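Glyco_hydro_cc domain-containing protein (Pseudomonas viridiflava, PDB 6UAV) is a family GH128 glycoside hydrolase that probably cleaves internal beta-1,3 linkages of glucans, acting as an endo-beta-1,3-glucanase. Local coordinates at residues I154-Y164 with K178-H189. Sequence-based numbering, arbitrary orientation.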
loop_
_atom_site.group_PDB
_atom_site.type_symbol
_atom_site.label_atom_id
_atom_site.label_comp_id
_atom_site.label_asym_id
_atom_site.label_seq_id
_atom_site.Cartn_x
_atom_site.Cartn_y
_atom_site.Cartn_z
ATOM N N ILE A 154 15.858 -3.402 0.975
ATOM C CA ILE A 154 14.504 -2.955 1.381
ATOM C C ILE A 154 14.636 -1.465 1.585
ATOM O O ILE A 154 15.337 -1.046 2.507
ATOM C CB ILE A 154 13.968 -3.686 2.619
ATOM C CG1 ILE A 154 13.767 -5.196 2.389
ATOM C CG2 ILE A 154 12.619 -3.028 3.009
ATOM C CD1 ILE A 154 13.302 -5.901 3.645
ATOM N N ASP A 155 14.044 -0.684 0.701
ATOM C CA ASP A 155 14.074 0.793 0.827
ATOM C C ASP A 155 12.994 1.213 1.841
ATOM O O ASP A 155 13.311 2.068 2.737
ATOM C CB ASP A 155 13.987 1.443 -0.549
ATOM C CG ASP A 155 15.161 1.079 -1.431
ATOM O OD1 ASP A 155 16.341 1.488 -1.064
ATOM O OD2 ASP A 155 14.931 0.289 -2.409
ATOM N N TYR A 156 11.815 0.610 1.751
ATOM C CA TYR A 156 10.692 0.846 2.697
ATOM C C TYR A 156 10.050 -0.489 2.899
ATOM O O TYR A 156 9.862 -1.165 1.885
ATOM C CB TYR A 156 9.605 1.770 2.118
ATOM C CG TYR A 156 10.093 3.166 1.922
ATOM C CD1 TYR A 156 10.893 3.504 0.863
ATOM C CD2 TYR A 156 9.786 4.132 2.860
ATOM C CE1 TYR A 156 11.391 4.787 0.751
ATOM C CE2 TYR A 156 10.258 5.423 2.727
ATOM C CZ TYR A 156 11.052 5.747 1.663
ATOM O OH TYR A 156 11.538 7.031 1.629
ATOM N N LEU A 157 9.641 -0.788 4.117
ATOM C CA LEU A 157 8.688 -1.894 4.340
ATOM C C LEU A 157 7.284 -1.377 4.015
ATOM O O LEU A 157 7.050 -0.158 4.017
ATOM C CB LEU A 157 8.760 -2.383 5.777
ATOM C CG LEU A 157 9.965 -3.285 6.082
ATOM C CD1 LEU A 157 10.053 -3.517 7.587
ATOM C CD2 LEU A 157 9.877 -4.633 5.335
ATOM N N ALA A 158 6.351 -2.276 3.757
ATOM C CA ALA A 158 4.948 -1.877 3.552
ATOM C C ALA A 158 4.119 -2.629 4.585
ATOM O O ALA A 158 4.511 -3.708 5.026
ATOM C CB ALA A 158 4.465 -2.020 2.133
ATOM N N PHE A 159 2.979 -2.047 4.939
ATOM C CA PHE A 159 2.130 -2.629 5.974
ATOM C C PHE A 159 0.672 -2.354 5.632
ATOM O O PHE A 159 0.353 -1.305 5.090
ATOM C CB PHE A 159 2.536 -2.043 7.327
ATOM C CG PHE A 159 2.015 -2.885 8.463
ATOM C CD1 PHE A 159 2.412 -4.198 8.579
ATOM C CD2 PHE A 159 1.111 -2.402 9.380
ATOM C CE1 PHE A 159 1.914 -5.017 9.577
ATOM C CE2 PHE A 159 0.616 -3.227 10.373
ATOM C CZ PHE A 159 1.019 -4.525 10.467
ATOM N N HIS A 160 -0.191 -3.310 5.959
ATOM C CA HIS A 160 -1.647 -3.221 5.883
ATOM C C HIS A 160 -2.225 -3.478 7.267
ATOM O O HIS A 160 -1.722 -4.356 7.980
ATOM C CB HIS A 160 -2.183 -4.346 4.956
ATOM C CG HIS A 160 -1.666 -4.286 3.550
ATOM N ND1 HIS A 160 -1.938 -5.299 2.658
ATOM C CD2 HIS A 160 -0.997 -3.326 2.894
ATOM C CE1 HIS A 160 -1.442 -4.953 1.460
ATOM N NE2 HIS A 160 -0.840 -3.725 1.586
ATOM N N TRP A 161 -3.271 -2.744 7.637
ATOM C CA TRP A 161 -3.859 -2.928 8.973
ATOM C C TRP A 161 -5.309 -2.436 8.940
ATOM O O TRP A 161 -5.550 -1.327 8.464
ATOM C CB TRP A 161 -3.026 -2.210 10.019
ATOM C CG TRP A 161 -3.282 -2.773 11.372
ATOM C CD1 TRP A 161 -3.928 -2.151 12.424
ATOM C CD2 TRP A 161 -2.893 -4.075 11.830
ATOM N NE1 TRP A 161 -3.960 -2.996 13.493
ATOM C CE2 TRP A 161 -3.333 -4.178 13.166
ATOM C CE3 TRP A 161 -2.178 -5.143 11.255
ATOM C CZ2 TRP A 161 -3.137 -5.332 13.906
ATOM C CZ3 TRP A 161 -2.004 -6.292 11.992
ATOM C CH2 TRP A 161 -2.453 -6.369 13.316
ATOM N N TYR A 162 -6.202 -3.280 9.448
ATOM C CA TYR A 162 -7.670 -3.060 9.466
ATOM C C TYR A 162 -8.254 -3.031 10.893
ATOM O O TYR A 162 -9.388 -3.431 11.128
ATOM C CB TYR A 162 -8.302 -4.157 8.605
ATOM C CG TYR A 162 -8.062 -3.936 7.137
ATOM C CD1 TYR A 162 -6.874 -4.351 6.550
ATOM C CD2 TYR A 162 -8.960 -3.217 6.356
ATOM C CE1 TYR A 162 -6.645 -4.169 5.193
ATOM C CE2 TYR A 162 -8.747 -3.012 5.005
ATOM C CZ TYR A 162 -7.575 -3.481 4.425
ATOM O OH TYR A 162 -7.395 -3.286 3.092
ATOM N N ASP A 163 -7.460 -2.627 11.895
ATOM C CA ASP A 163 -7.887 -2.708 13.317
ATOM C C ASP A 163 -7.243 -1.554 14.050
ATOM O O ASP A 163 -6.512 -0.749 13.467
ATOM C CB ASP A 163 -7.570 -4.066 13.941
ATOM C CG ASP A 163 -8.525 -4.563 15.004
ATOM O OD1 ASP A 163 -9.181 -3.733 15.639
ATOM O OD2 ASP A 163 -8.566 -5.782 15.206
ATOM N N TYR A 164 -7.608 -1.438 15.322
ATOM C CA TYR A 164 -6.883 -0.552 16.242
ATOM C C TYR A 164 -5.426 -1.027 16.379
ATOM O O TYR A 164 -5.078 -2.148 15.952
ATOM C CB TYR A 164 -7.550 -0.592 17.614
ATOM C CG TYR A 164 -8.970 -0.089 17.610
ATOM C CD1 TYR A 164 -10.012 -0.966 17.391
ATOM C CD2 TYR A 164 -9.277 1.246 17.826
ATOM C CE1 TYR A 164 -11.329 -0.543 17.375
ATOM C CE2 TYR A 164 -10.600 1.687 17.830
ATOM C CZ TYR A 164 -11.623 0.801 17.555
ATOM O OH TYR A 164 -12.936 1.193 17.589
ATOM N N LYS A 178 13.718 0.320 9.107
ATOM C CA LYS A 178 13.191 0.744 7.805
ATOM C C LYS A 178 11.945 1.613 7.969
ATOM O O LYS A 178 11.067 1.340 8.821
ATOM C CB LYS A 178 12.752 -0.486 7.020
ATOM C CG LYS A 178 13.860 -1.463 6.678
ATOM C CD LYS A 178 15.087 -0.836 5.986
ATOM C CE LYS A 178 16.073 -1.935 5.640
ATOM N NZ LYS A 178 17.074 -1.472 4.664
ATOM N N PRO A 179 11.840 2.686 7.157
ATOM C CA PRO A 179 10.599 3.451 7.064
ATOM C C PRO A 179 9.543 2.665 6.274
ATOM O O PRO A 179 9.794 1.578 5.749
ATOM C CB PRO A 179 11.028 4.730 6.366
ATOM C CG PRO A 179 12.107 4.239 5.459
ATOM C CD PRO A 179 12.894 3.243 6.292
ATOM N N PHE A 180 8.306 3.165 6.333
ATOM C CA PHE A 180 7.110 2.418 5.905
ATOM C C PHE A 180 6.332 3.187 4.848
ATOM O O PHE A 180 6.297 4.440 4.890
ATOM C CB PHE A 180 6.134 2.205 7.048
ATOM C CG PHE A 180 6.773 1.514 8.223
ATOM C CD1 PHE A 180 6.899 0.145 8.208
ATOM C CD2 PHE A 180 7.111 2.224 9.367
ATOM C CE1 PHE A 180 7.458 -0.516 9.287
ATOM C CE2 PHE A 180 7.631 1.553 10.460
ATOM C CZ PHE A 180 7.806 0.183 10.412
ATOM N N TRP A 181 5.622 2.432 4.040
ATOM C CA TRP A 181 4.372 2.880 3.402
ATOM C C TRP A 181 3.254 2.013 3.985
ATOM O O TRP A 181 3.367 0.745 3.974
ATOM C CB TRP A 181 4.439 2.695 1.882
ATOM C CG TRP A 181 5.406 3.550 1.112
ATOM C CD1 TRP A 181 6.642 4.038 1.437
ATOM C CD2 TRP A 181 5.172 3.947 -0.251
ATOM N NE1 TRP A 181 7.194 4.711 0.372
ATOM C CE2 TRP A 181 6.310 4.658 -0.681
ATOM C CE3 TRP A 181 4.081 3.799 -1.114
ATOM C CZ2 TRP A 181 6.398 5.207 -1.966
ATOM C CZ3 TRP A 181 4.182 4.326 -2.375
ATOM C CH2 TRP A 181 5.335 5.000 -2.800
ATOM N N VAL A 182 2.164 2.631 4.444
ATOM C CA VAL A 182 1.035 1.836 4.972
ATOM C C VAL A 182 0.023 1.791 3.828
ATOM O O VAL A 182 -0.752 2.752 3.687
ATOM C CB VAL A 182 0.485 2.479 6.255
ATOM C CG1 VAL A 182 -0.788 1.784 6.680
ATOM C CG2 VAL A 182 1.509 2.486 7.404
ATOM N N THR A 183 0.025 0.714 3.035
ATOM C CA THR A 183 -0.574 0.781 1.676
ATOM C C THR A 183 -2.012 0.267 1.658
ATOM O O THR A 183 -2.643 0.283 0.610
ATOM C CB THR A 183 0.338 0.059 0.677
ATOM O OG1 THR A 183 0.556 -1.263 1.171
ATOM C CG2 THR A 183 1.640 0.800 0.515
ATOM N N GLU A 184 -2.499 -0.206 2.790
ATOM C CA GLU A 184 -3.933 -0.470 3.018
ATOM C C GLU A 184 -4.195 -0.202 4.497
ATOM O O GLU A 184 -3.499 -0.770 5.393
ATOM C CB GLU A 184 -4.409 -1.903 2.766
ATOM C CG GLU A 184 -4.143 -2.405 1.363
ATOM C CD GLU A 184 -4.575 -3.817 1.098
ATOM O OE1 GLU A 184 -5.381 -4.401 1.887
ATOM O OE2 GLU A 184 -4.068 -4.407 0.084
ATOM N N PHE A 185 -5.192 0.634 4.773
ATOM C CA PHE A 185 -5.705 0.792 6.152
ATOM C C PHE A 185 -7.126 1.313 6.138
ATOM O O PHE A 185 -7.600 1.884 5.171
ATOM C CB PHE A 185 -4.829 1.685 7.022
ATOM C CG PHE A 185 -4.846 3.147 6.723
ATOM C CD1 PHE A 185 -4.376 3.635 5.528
ATOM C CD2 PHE A 185 -5.420 4.037 7.626
ATOM C CE1 PHE A 185 -4.400 4.991 5.236
ATOM C CE2 PHE A 185 -5.410 5.390 7.362
ATOM C CZ PHE A 185 -4.928 5.858 6.161
ATOM N N ALA A 186 -7.799 0.958 7.219
ATOM C CA ALA A 186 -9.169 1.361 7.587
ATOM C C ALA A 186 -9.379 0.712 8.939
ATOM O O ALA A 186 -8.559 -0.178 9.298
ATOM C CB ALA A 186 -10.117 0.848 6.530
ATOM N N ASN A 187 -10.444 1.029 9.665
ATOM C CA ASN A 187 -10.746 0.202 10.845
ATOM C C ASN A 187 -11.993 -0.644 10.626
ATOM O O ASN A 187 -13.087 -0.089 10.540
ATOM C CB ASN A 187 -10.894 1.056 12.099
ATOM C CG ASN A 187 -10.765 0.232 13.366
ATOM O OD1 ASN A 187 -11.181 -0.943 13.407
ATOM N ND2 ASN A 187 -10.150 0.841 14.378
ATOM N N TRP A 188 -11.806 -1.959 10.574
ATOM C CA TRP A 188 -12.862 -2.964 10.341
ATOM C C TRP A 188 -13.094 -3.792 11.590
ATOM O O TRP A 188 -13.657 -4.893 11.491
ATOM C CB TRP A 188 -12.463 -3.825 9.141
ATOM C CG TRP A 188 -12.547 -3.115 7.822
ATOM C CD1 TRP A 188 -12.629 -1.771 7.562
ATOM C CD2 TRP A 188 -12.468 -3.762 6.541
ATOM N NE1 TRP A 188 -12.658 -1.547 6.200
ATOM C CE2 TRP A 188 -12.593 -2.762 5.555
ATOM C CE3 TRP A 188 -12.371 -5.107 6.158
ATOM C CZ2 TRP A 188 -12.522 -3.068 4.190
ATOM C CZ3 TRP A 188 -12.390 -5.411 4.809
ATOM C CH2 TRP A 188 -12.454 -4.406 3.848
ATOM N N HIS A 189 -12.790 -3.267 12.780
ATOM C CA HIS A 189 -13.121 -4.008 14.023
ATOM C C HIS A 189 -14.603 -4.398 14.019
ATOM O O HIS A 189 -15.442 -3.555 13.767
ATOM C CB HIS A 189 -12.829 -3.163 15.253
ATOM C CG HIS A 189 -12.687 -3.933 16.504
ATOM N ND1 HIS A 189 -11.437 -4.410 16.867
ATOM C CD2 HIS A 189 -13.571 -4.273 17.473
ATOM C CE1 HIS A 189 -11.535 -4.954 18.073
ATOM N NE2 HIS A 189 -12.864 -4.926 18.472
HETATM O O HOH W 1 18.233 -2.018 2.055
#
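E184 sits between H160 and Y162. With CG anti to its carbonyl carbon (chi1 -58°) and the chain extended beyond, CG lies over the H160 imidazole face, 3.5 Å from the ring centroid, and the carboxylate continues across that ring, the two planes 21° apart. The Y162 hydroxyl donates to E184 OE1 at 2.6 Å, on the anti side, tilted 28° out of the carboxylate plane. At the imidazole edge T183 OG1 hydrogen-bonds H160 NE2 (2.9 Å), while E84 OE2 is hydrogen-bonded to ND1, fixing the ring's rotation. W31 NE1 donates to E184 OE2. E184 lies at the C-terminal end of its strand, where clan A glycosidases carry catalytic carboxylates, consistent with a place in the active site.

The Y162 edge meets the W188 face, CD2 to CD2 3.6 Å, a T-shaped pair. Farther out, H189 ND1 donates to D163 OD1 (2.7 Å), which also accepts from Y164 N. At the strands' other end the W181 edge meets the Y156 face, and K178 NZ donates to I154 O (2.8 Å).

Backbone bonds such as W181 N to L157 O join parallel strands 156-161 and 180-185 of the TIM barrel; helix 166-173 makes the crossover, packing on F159 and F180, while strand 115-121 flanks 156-161.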